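Local coordinates for protein fructuronate-tagaturonate epimerase UxaE from Cohnella laeviribosi in complex with 1 glycerol (Cohnella laeviribosi, PDB 6IL9) that catalyses the epimerisation that interconverts fructuronate and tagaturonate, probably at the zinc ion bound by its TIM-barrel domain, at residues K49-D52 with E57-D60; I116-A121 with E149-G154; M238-V243 with P281-L286. All coordinates share one frame; numbering follows the deposited sequence.

In the fold
The three contacts follow one another along the chain without overlapping. Contact 1 belongs to the antiparallel sheet near the N-terminus, where helix 49-53 meets strand 57-59, at one margin of that sheet. Contacts 2 and 3 belong to the eight-stranded parallel barrel and its surrounding helices: 116-121 lies on barrel strand 117-124, whereas 238-243 and 281-286 lie on helices that precede and follow strand 267-271. The centres of contacts 1 and 2 are about 28 Å apart. Those of contacts 2 and 3 are about 37 Å apart. Contacts 1 and 3, about 60 Å apart between centres, lie on opposite sides of the chain's centre. None touches another, so they are separate packing points.

Contact 1 of 3, residues K49-D52 with E57-D60; sequences KLYD and EEAD
Tyr51 and Glu58 account for the whole direct contact between helical residues 49-52 and strand residues 57-60. Their side chains bridge a wide backbone gap: even this pair, the nearest in register, has its CA atoms 10.3 Å apart, and the two segments together bury just 99 Å².

Along the second segment, Glu57 is paired through its backbone with Leu64 of the adjacent strand. Glu58 points its CB toward the helix, and its chain is extended beyond CG (chi2 -175°), so that the carboxylate arrives at the far end of the tyrosine. There Tyr51 OH donates a hydrogen bond to Glu58 OE2 at 2.5 Å, a very short distance. The acceptor lies in the plane of the ring, at its edge, and is displaced to the CE1 side, with Tyr51 CE1 3.2 Å from Glu58 OE2. Ring and carboxylate are turned 78° apart, so the two flat groups do not stack. The aliphatic part of the glutamate also takes part, since Glu58 CG stands 3.2 Å from Tyr51 OH. On the helix side, CG of Tyr51 is anti to the backbone N (chi1 -175°), which sends the ring out across the gap. Asp52 carries a like charge, but its OD1 remains 6.9 Å from Glu58 OE2, where any repulsion is likely to be modest.

Ala59 then directs its CB away from the helix, as alternation along a strand requires, and touches Ile8. Asp60 leaves the strand and also packs on Ile8. Helix 2-12 thus lies against the opposite side of strand 57-59, which pairs antiparallel with 62-66 at the margin of the sheet, while helix 49-53 is tied to that sheet through Tyr51 O and Lys63 NZ.

Contact 2 of 3, residues I116-A121 with E149-G154; sequences IHPILA and EGYTEG
Pro118 and Tyr151 make the direct contact: Pro118 CG lies 3.9 Å from Tyr151 CE2, and Pro118 CD is 3.4 Å from Tyr151 OH. The proline ring approaches the tyrosine obliquely, and its CD also packs 3.5 Å from Gly154 O.

No hydrogen bond passes directly between the segments; two waters make the polar links. Water 1 donates to Ile116 O at 2.9 Å and is also hydrogen-bonded to Tyr151 OH, lying in the plane of the tyrosine ring. Water 2 has three partners: it donates to Gly154 O at 2.8 Å, joins Tyr151 OH at 2.9 Å, and meets His117 ND1 at 2.8 Å in the plane of the imidazole. The phenol oxygen is therefore shared by both bridges. A phenylalanine here would probably keep much of the proline packing but leave both waters without their common anchor.

Several features position this first shell. CG of Tyr151 is anti to the backbone N (chi1 -180°), carrying the ring toward the strand, where the two waters hold its hydroxyl and Val108 of helix 104-111 packs against it. Gly150, at positive phi, ends helix 135-149 in a Schellman motif and turns the chain into the loop, while His117 stacks on Phe87.

Farther out, Glu149 forms a salt bridge with Arg112. Strand 117-124, helix 135-149 and strand 156-162 belong to a beta-alpha-beta crossover, and this loop returns the chain to the barrel, where Pro118 is hydrogen-bonded through its backbone to Gly156 and Ile119 to Ile94 and Leu96.

Contact 3 of 3, residues M238-V243 with P281-L286; sequences MRDVLV and PGSHFL
Asp240 meets Ser283 where two helices cross, and it supplies most of the first helix's share in the contact. The axes of the two short segments approach to 10.2 Å with a crossing angle of -62°, and the CA atoms of Asp240 and Ser283, the nearest pair, are 5.9 Å apart.

Read in order, the first segment begins with residues turned to other partners. Met238 packs on helix 196-204, and Arg239 reaches through NH1 to Ala194 O. Asp240 then points its CB at the second helix. Its CG stands anti to the carbonyl carbon (chi1 -82°), bringing the carboxylate beside the first turn of helix 281-293. Ser283 OG donates to Asp240 OD1 at 2.5 Å, coming from above the carboxylate plane, 38° out of it. The other oxygen, Asp240 OD2, lies 3.8 Å from Ser283 CA, so the group rests against the helix backbone as well as the hydroxyl. The donated bond gives the buried carboxylate a polar mate and would probably offset part of the cost of burying its charge. The methylene of the same aspartate serves the apolar side: Asp240 CB is 4.2 Å from Leu286 CD1, one turn on from Ser283.

Around this crossing, the Leu286 side chain also touches Leu237 and Ile248 of helix 234-259, and Ser283 touches Tyr244. Phe232 of strand 228-232 packs against Asp240, whereas Pro281 and His284 face helix 319-336. The contact thus joins the helix before barrel strand 267-271 to the helix after it, with the small hairpin 221-232 alongside.

Contact 1 of 3, residues K49-D52 with E57-D60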
loop_
_atom_site.group_PDB
_atom_site.type_symbol
_atom_site.label_atom_id
_atom_site.label_comp_id
_atom_site.label_asym_id
_atom_site.label_seq_id
_atom_site.Cartn_x
_atom_site.Cartn_y
_atom_site.Cartn_z
ATOM N N LYS A 49 35.221 -5.394 3.023
ATOM C CA LYS A 49 34.233 -6.300 3.600
ATOM C C LYS A 49 32.950 -6.318 2.782
ATOM O O LYS A 49 32.275 -7.349 2.720
ATOM C CB LYS A 49 33.922 -5.914 5.048
ATOM C CG LYS A 49 35.006 -6.309 6.050
ATOM C CD LYS A 49 34.561 -6.062 7.488
ATOM C CE LYS A 49 34.136 -4.616 7.700
ATOM N NZ LYS A 49 35.143 -3.642 7.181
ATOM N N LEU A 50 32.593 -5.193 2.161
ATOM C CA LEU A 50 31.421 -5.187 1.293
ATOM C C LEU A 50 31.633 -6.112 0.100
ATOM O O LEU A 50 30.771 -6.938 -0.217
ATOM C CB LEU A 50 31.107 -3.761 0.839
ATOM C CG LEU A 50 29.992 -3.614 -0.201
ATOM C CD1 LEU A 50 28.721 -4.320 0.260
ATOM C CD2 LEU A 50 29.721 -2.143 -0.500
ATOM N N TYR A 51 32.793 -6.001 -0.562
ATOM C CA TYR A 51 33.098 -6.894 -1.679
ATOM C C TYR A 51 33.051 -8.357 -1.249
ATOM O O TYR A 51 32.541 -9.214 -1.980
ATOM C CB TYR A 51 34.471 -6.554 -2.268
ATOM C CG TYR A 51 34.844 -7.348 -3.514
ATOM C CD1 TYR A 51 35.359 -8.644 -3.421
ATOM C CD2 TYR A 51 34.688 -6.798 -4.782
ATOM C CE1 TYR A 51 35.698 -9.367 -4.555
ATOM C CE2 TYR A 51 35.030 -7.514 -5.921
ATOM C CZ TYR A 51 35.533 -8.796 -5.800
ATOM O OH TYR A 51 35.868 -9.504 -6.932
ATOM N N ASP A 52 33.583 -8.662 -0.062
ATOM C CA ASP A 52 33.688 -10.054 0.366
ATOM C C ASP A 52 32.324 -10.640 0.691
ATOM O O ASP A 52 32.081 -11.830 0.453
ATOM C CB ASP A 52 34.611 -10.161 1.580
ATOM C CG ASP A 52 36.006 -9.646 1.299
ATOM O OD1 ASP A 52 36.462 -9.751 0.142
ATOM O OD2 ASP A 52 36.652 -9.140 2.239
ATOM N N GLU A 57 29.617 -13.586 -9.096
ATOM C CA GLU A 57 30.681 -14.157 -9.915
ATOM C C GLU A 57 31.767 -13.121 -10.158
ATOM O O GLU A 57 31.471 -11.956 -10.444
ATOM C CB GLU A 57 30.131 -14.658 -11.248
ATOM C CG GLU A 57 28.948 -15.568 -11.094
ATOM C CD GLU A 57 29.015 -16.763 -12.008
ATOM O OE1 GLU A 57 27.990 -17.073 -12.649
ATOM O OE2 GLU A 57 30.090 -17.397 -12.082
ATOM N N GLU A 58 33.022 -13.557 -10.066
ATOM C CA GLU A 58 34.179 -12.670 -10.091
ATOM C C GLU A 58 34.969 -12.862 -11.380
ATOM O O GLU A 58 35.279 -13.995 -11.756
ATOM C CB GLU A 58 35.091 -12.928 -8.890
ATOM C CG GLU A 58 34.571 -12.403 -7.567
ATOM C CD GLU A 58 35.579 -12.580 -6.440
ATOM O OE1 GLU A 58 35.370 -13.475 -5.593
ATOM O OE2 GLU A 58 36.576 -11.821 -6.401
ATOM N N ALA A 59 35.297 -11.753 -12.040
ATOM C CA ALA A 59 36.181 -11.752 -13.200
ATOM C C ALA A 59 36.820 -10.375 -13.292
ATOM O O ALA A 59 36.148 -9.365 -13.072
ATOM C CB ALA A 59 35.433 -12.097 -14.494
ATOM N N ASP A 60 38.102 -10.343 -13.641
ATOM C CA ASP A 60 38.983 -9.197 -13.334
ATOM C C ASP A 60 39.017 -9.113 -11.804
ATOM O O ASP A 60 39.129 -10.152 -11.135
ATOM C CB ASP A 60 38.534 -7.913 -14.028
ATOM C CG ASP A 60 38.408 -8.064 -15.531
ATOM O OD1 ASP A 60 37.741 -9.018 -15.987
ATOM O OD2 ASP A 60 38.973 -7.220 -16.259
#

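Contact 2 of 3, residues I116-A121 with E149-G154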
loop_
_atom_site.group_PDB
_atom_site.type_symbol
_atom_site.label_atom_id
_atom_site.label_comp_id
_atom_site.label_asym_id
_atom_site.label_seq_id
_atom_site.Cartn_x
_atom_site.Cartn_y
_atom_site.Cartn_z
ATOM N N ILE A 116 7.091 14.529 0.890
ATOM C CA ILE A 116 6.301 13.365 1.287
ATOM C C ILE A 116 7.257 12.191 1.417
ATOM O O ILE A 116 8.247 12.099 0.686
ATOM C CB ILE A 116 5.155 13.078 0.285
ATOM C CG1 ILE A 116 4.188 12.032 0.862
ATOM C CG2 ILE A 116 5.715 12.650 -1.068
ATOM C CD1 ILE A 116 2.824 11.989 0.148
ATOM N N HIS A 117 6.980 11.321 2.387
ATOM C CA HIS A 117 7.817 10.151 2.629
ATOM C C HIS A 117 7.164 8.935 2.016
ATOM O O HIS A 117 5.964 8.719 2.231
ATOM C CB HIS A 117 8.005 9.918 4.126
ATOM C CG HIS A 117 8.637 11.067 4.839
ATOM N ND1 HIS A 117 9.947 11.438 4.626
ATOM C CD2 HIS A 117 8.146 11.919 5.769
ATOM C CE1 HIS A 117 10.232 12.481 5.385
ATOM N NE2 HIS A 117 9.158 12.790 6.092
ATOM N N PRO A 118 7.914 8.117 1.273
ATOM C CA PRO A 118 7.307 6.953 0.614
ATOM C C PRO A 118 7.285 5.703 1.470
ATOM O O PRO A 118 8.306 5.322 2.045
ATOM C CB PRO A 118 8.202 6.750 -0.616
ATOM C CG PRO A 118 9.580 7.198 -0.128
ATOM C CD PRO A 118 9.323 8.318 0.886
ATOM N N ILE A 119 6.127 5.056 1.560
ATOM C CA ILE A 119 6.041 3.695 2.075
ATOM C C ILE A 119 6.169 2.809 0.839
ATOM O O ILE A 119 5.184 2.471 0.182
ATOM C CB ILE A 119 4.748 3.455 2.854
ATOM C CG1 ILE A 119 4.511 4.593 3.862
ATOM C CG2 ILE A 119 4.804 2.093 3.561
ATOM C CD1 ILE A 119 5.647 4.819 4.875
ATOM N N LEU A 120 7.414 2.467 0.497
ATOM C CA LEU A 120 7.686 1.838 -0.798
ATOM C C LEU A 120 7.396 0.353 -0.795
ATOM O O LEU A 120 7.186 -0.233 -1.864
ATOM C CB LEU A 120 9.146 2.032 -1.197
ATOM C CG LEU A 120 9.618 3.346 -1.759
ATOM C CD1 LEU A 120 11.112 3.195 -1.969
ATOM C CD2 LEU A 120 8.925 3.619 -3.088
ATOM N N ALA A 121 7.447 -0.278 0.374
ATOM C CA ALA A 121 7.149 -1.692 0.543
ATOM C C ALA A 121 5.794 -1.777 1.221
ATOM O O ALA A 121 5.668 -1.466 2.408
ATOM C CB ALA A 121 8.231 -2.383 1.375
ATOM N N GLU A 149 18.280 4.429 -7.261
ATOM C CA GLU A 149 18.002 5.840 -7.471
ATOM C C GLU A 149 18.779 6.754 -6.541
ATOM O O GLU A 149 18.605 7.978 -6.618
ATOM C CB GLU A 149 16.504 6.106 -7.296
ATOM C CG GLU A 149 15.632 5.376 -8.285
ATOM C CD GLU A 149 15.826 5.876 -9.704
ATOM O OE1 GLU A 149 16.139 7.077 -9.879
ATOM O OE2 GLU A 149 15.671 5.062 -10.636
ATOM N N GLY A 150 19.621 6.201 -5.673
ATOM C CA GLY A 150 20.387 7.020 -4.751
ATOM C C GLY A 150 19.508 7.885 -3.876
ATOM O O GLY A 150 19.816 9.063 -3.652
ATOM N N TYR A 151 18.397 7.331 -3.407
ATOM C CA TYR A 151 17.424 8.065 -2.601
ATOM C C TYR A 151 17.704 7.740 -1.143
ATOM O O TYR A 151 17.383 6.649 -0.669
ATOM C CB TYR A 151 16.008 7.674 -2.997
ATOM C CG TYR A 151 14.916 8.385 -2.227
ATOM C CD1 TYR A 151 14.446 9.621 -2.647
ATOM C CD2 TYR A 151 14.323 7.791 -1.118
ATOM C CE1 TYR A 151 13.431 10.272 -1.959
ATOM C CE2 TYR A 151 13.299 8.432 -0.417
ATOM C CZ TYR A 151 12.861 9.670 -0.854
ATOM O OH TYR A 151 11.853 10.312 -0.171
ATOM N N THR A 152 18.305 8.694 -0.429
ATOM C CA THR A 152 18.773 8.459 0.929
ATOM C C THR A 152 17.862 9.060 1.988
ATOM O O THR A 152 18.184 8.975 3.176
ATOM C CB THR A 152 20.191 9.020 1.104
ATOM O OG1 THR A 152 20.152 10.450 0.999
ATOM C CG2 THR A 152 21.116 8.467 0.037
ATOM N N GLU A 153 16.736 9.656 1.591
ATOM C CA GLU A 153 15.857 10.343 2.530
ATOM C C GLU A 153 15.064 9.398 3.422
ATOM O O GLU A 153 14.499 9.852 4.420
ATOM C CB GLU A 153 14.883 11.251 1.775
ATOM C CG GLU A 153 15.496 12.557 1.307
ATOM C CD GLU A 153 16.533 12.360 0.232
ATOM O OE1 GLU A 153 16.253 11.619 -0.736
ATOM O OE2 GLU A 153 17.634 12.945 0.349
ATOM N N GLY A 154 14.987 8.122 3.089
ATOM C CA GLY A 154 14.286 7.158 3.922
ATOM C C GLY A 154 12.981 6.693 3.302
ATOM O O GLY A 154 12.238 7.476 2.698
HETATM O O HOH W 1 10.583 12.373 -0.941
HETATM O O HOH W 2 11.571 10.158 2.721
#

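Contact 3 of 3, residues M238-V243 with P281-L286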
loop_
_atom_site.group_PDB
_atom_site.type_symbol
_atom_site.label_atom_id
_atom_site.label_comp_id
_atom_site.label_asym_id
_atom_site.label_seq_id
_atom_site.Cartn_x
_atom_site.Cartn_y
_atom_site.Cartn_z
ATOM N N MET A 238 -24.974 3.697 23.028
ATOM C CA MET A 238 -25.181 2.251 23.089
ATOM C C MET A 238 -24.832 1.579 21.772
ATOM O O MET A 238 -24.203 0.512 21.753
ATOM C CB MET A 238 -26.633 1.936 23.454
ATOM C CG MET A 238 -26.983 2.293 24.850
ATOM S SD MET A 238 -28.574 1.615 25.429
ATOM C CE MET A 238 -28.563 2.524 26.939
ATOM N N ARG A 239 -25.267 2.162 20.654
ATOM C CA ARG A 239 -24.919 1.563 19.378
ATOM C C ARG A 239 -23.408 1.580 19.172
ATOM O O ARG A 239 -22.823 0.572 18.762
ATOM C CB ARG A 239 -25.643 2.284 18.245
ATOM C CG ARG A 239 -25.612 1.520 16.947
ATOM C CD ARG A 239 -26.269 2.310 15.822
ATOM N NE ARG A 239 -27.705 2.491 16.033
ATOM C CZ ARG A 239 -28.630 1.592 15.707
ATOM N NH1 ARG A 239 -28.274 0.435 15.166
ATOM N NH2 ARG A 239 -29.913 1.853 15.927
ATOM N N ASP A 240 -22.758 2.709 19.471
ATOM C CA ASP A 240 -21.307 2.805 19.303
ATOM C C ASP A 240 -20.573 1.743 20.117
ATOM O O ASP A 240 -19.632 1.115 19.622
ATOM C CB ASP A 240 -20.813 4.193 19.705
ATOM C CG ASP A 240 -20.989 5.223 18.607
ATOM O OD1 ASP A 240 -21.204 4.828 17.442
ATOM O OD2 ASP A 240 -20.899 6.427 18.923
ATOM N N VAL A 241 -20.978 1.544 21.373
ATOM C CA VAL A 241 -20.336 0.525 22.203
ATOM C C VAL A 241 -20.513 -0.857 21.581
ATOM O O VAL A 241 -19.562 -1.642 21.477
ATOM C CB VAL A 241 -20.881 0.586 23.644
ATOM C CG1 VAL A 241 -20.330 -0.575 24.492
ATOM C CG2 VAL A 241 -20.539 1.920 24.288
ATOM N N LEU A 242 -21.732 -1.177 21.130
ATOM C CA LEU A 242 -21.973 -2.499 20.560
ATOM C C LEU A 242 -21.179 -2.720 19.278
ATOM O O LEU A 242 -20.673 -3.822 19.038
ATOM C CB LEU A 242 -23.463 -2.687 20.290
ATOM C CG LEU A 242 -24.338 -2.751 21.535
ATOM C CD1 LEU A 242 -25.804 -2.900 21.139
ATOM C CD2 LEU A 242 -23.908 -3.913 22.418
ATOM N N VAL A 243 -21.068 -1.690 18.435
ATOM C CA VAL A 243 -20.414 -1.864 17.144
ATOM C C VAL A 243 -18.905 -2.007 17.315
ATOM O O VAL A 243 -18.264 -2.806 16.621
ATOM C CB VAL A 243 -20.768 -0.695 16.202
ATOM C CG1 VAL A 243 -19.973 -0.801 14.905
ATOM C CG2 VAL A 243 -22.268 -0.686 15.904
ATOM N N PRO A 281 -18.338 10.092 12.245
ATOM C CA PRO A 281 -17.343 10.872 13.005
ATOM C C PRO A 281 -17.490 10.735 14.518
ATOM O O PRO A 281 -16.481 10.654 15.236
ATOM C CB PRO A 281 -17.589 12.307 12.514
ATOM C CG PRO A 281 -18.061 12.131 11.096
ATOM C CD PRO A 281 -18.933 10.873 11.140
ATOM N N GLY A 282 -18.721 10.662 15.030
ATOM C CA GLY A 282 -18.893 10.477 16.464
ATOM C C GLY A 282 -18.378 9.132 16.958
ATOM O O GLY A 282 -17.835 9.031 18.064
ATOM N N SER A 283 -18.556 8.079 16.156
ATOM C CA SER A 283 -18.000 6.777 16.519
ATOM C C SER A 283 -16.480 6.816 16.485
ATOM O O SER A 283 -15.811 6.249 17.357
ATOM C CB SER A 283 -18.524 5.703 15.572
ATOM O OG SER A 283 -19.932 5.769 15.470
ATOM N N HIS A 284 -15.928 7.483 15.472
ATOM C CA HIS A 284 -14.484 7.690 15.377
ATOM C C HIS A 284 -13.942 8.348 16.643
ATOM O O HIS A 284 -12.932 7.904 17.209
ATOM C CB HIS A 284 -14.222 8.535 14.123
ATOM C CG HIS A 284 -12.799 8.963 13.929
ATOM N ND1 HIS A 284 -12.446 9.889 12.971
ATOM C CD2 HIS A 284 -11.649 8.598 14.542
ATOM C CE1 HIS A 284 -11.138 10.075 13.000
ATOM N NE2 HIS A 284 -10.630 9.310 13.949
ATOM N N PHE A 285 -14.612 9.401 17.116
ATOM C CA PHE A 285 -14.200 10.051 18.356
ATOM C C PHE A 285 -14.156 9.060 19.515
ATOM O O PHE A 285 -13.204 9.049 20.303
ATOM C CB PHE A 285 -15.143 11.207 18.691
ATOM C CG PHE A 285 -14.767 11.936 19.950
ATOM C CD1 PHE A 285 -13.804 12.942 19.927
ATOM C CD2 PHE A 285 -15.354 11.611 21.165
ATOM C CE1 PHE A 285 -13.447 13.610 21.083
ATOM C CE2 PHE A 285 -14.997 12.266 22.317
ATOM C CZ PHE A 285 -14.036 13.274 22.283
ATOM N N LEU A 286 -15.201 8.242 19.660
ATOM C CA LEU A 286 -15.241 7.312 20.787
ATOM C C LEU A 286 -14.106 6.293 20.705
ATOM O O LEU A 286 -13.434 6.020 21.708
ATOM C CB LEU A 286 -16.596 6.605 20.832
ATOM C CG LEU A 286 -16.785 5.585 21.963
ATOM C CD1 LEU A 286 -18.181 5.733 22.568
ATOM C CD2 LEU A 286 -16.601 4.177 21.439
#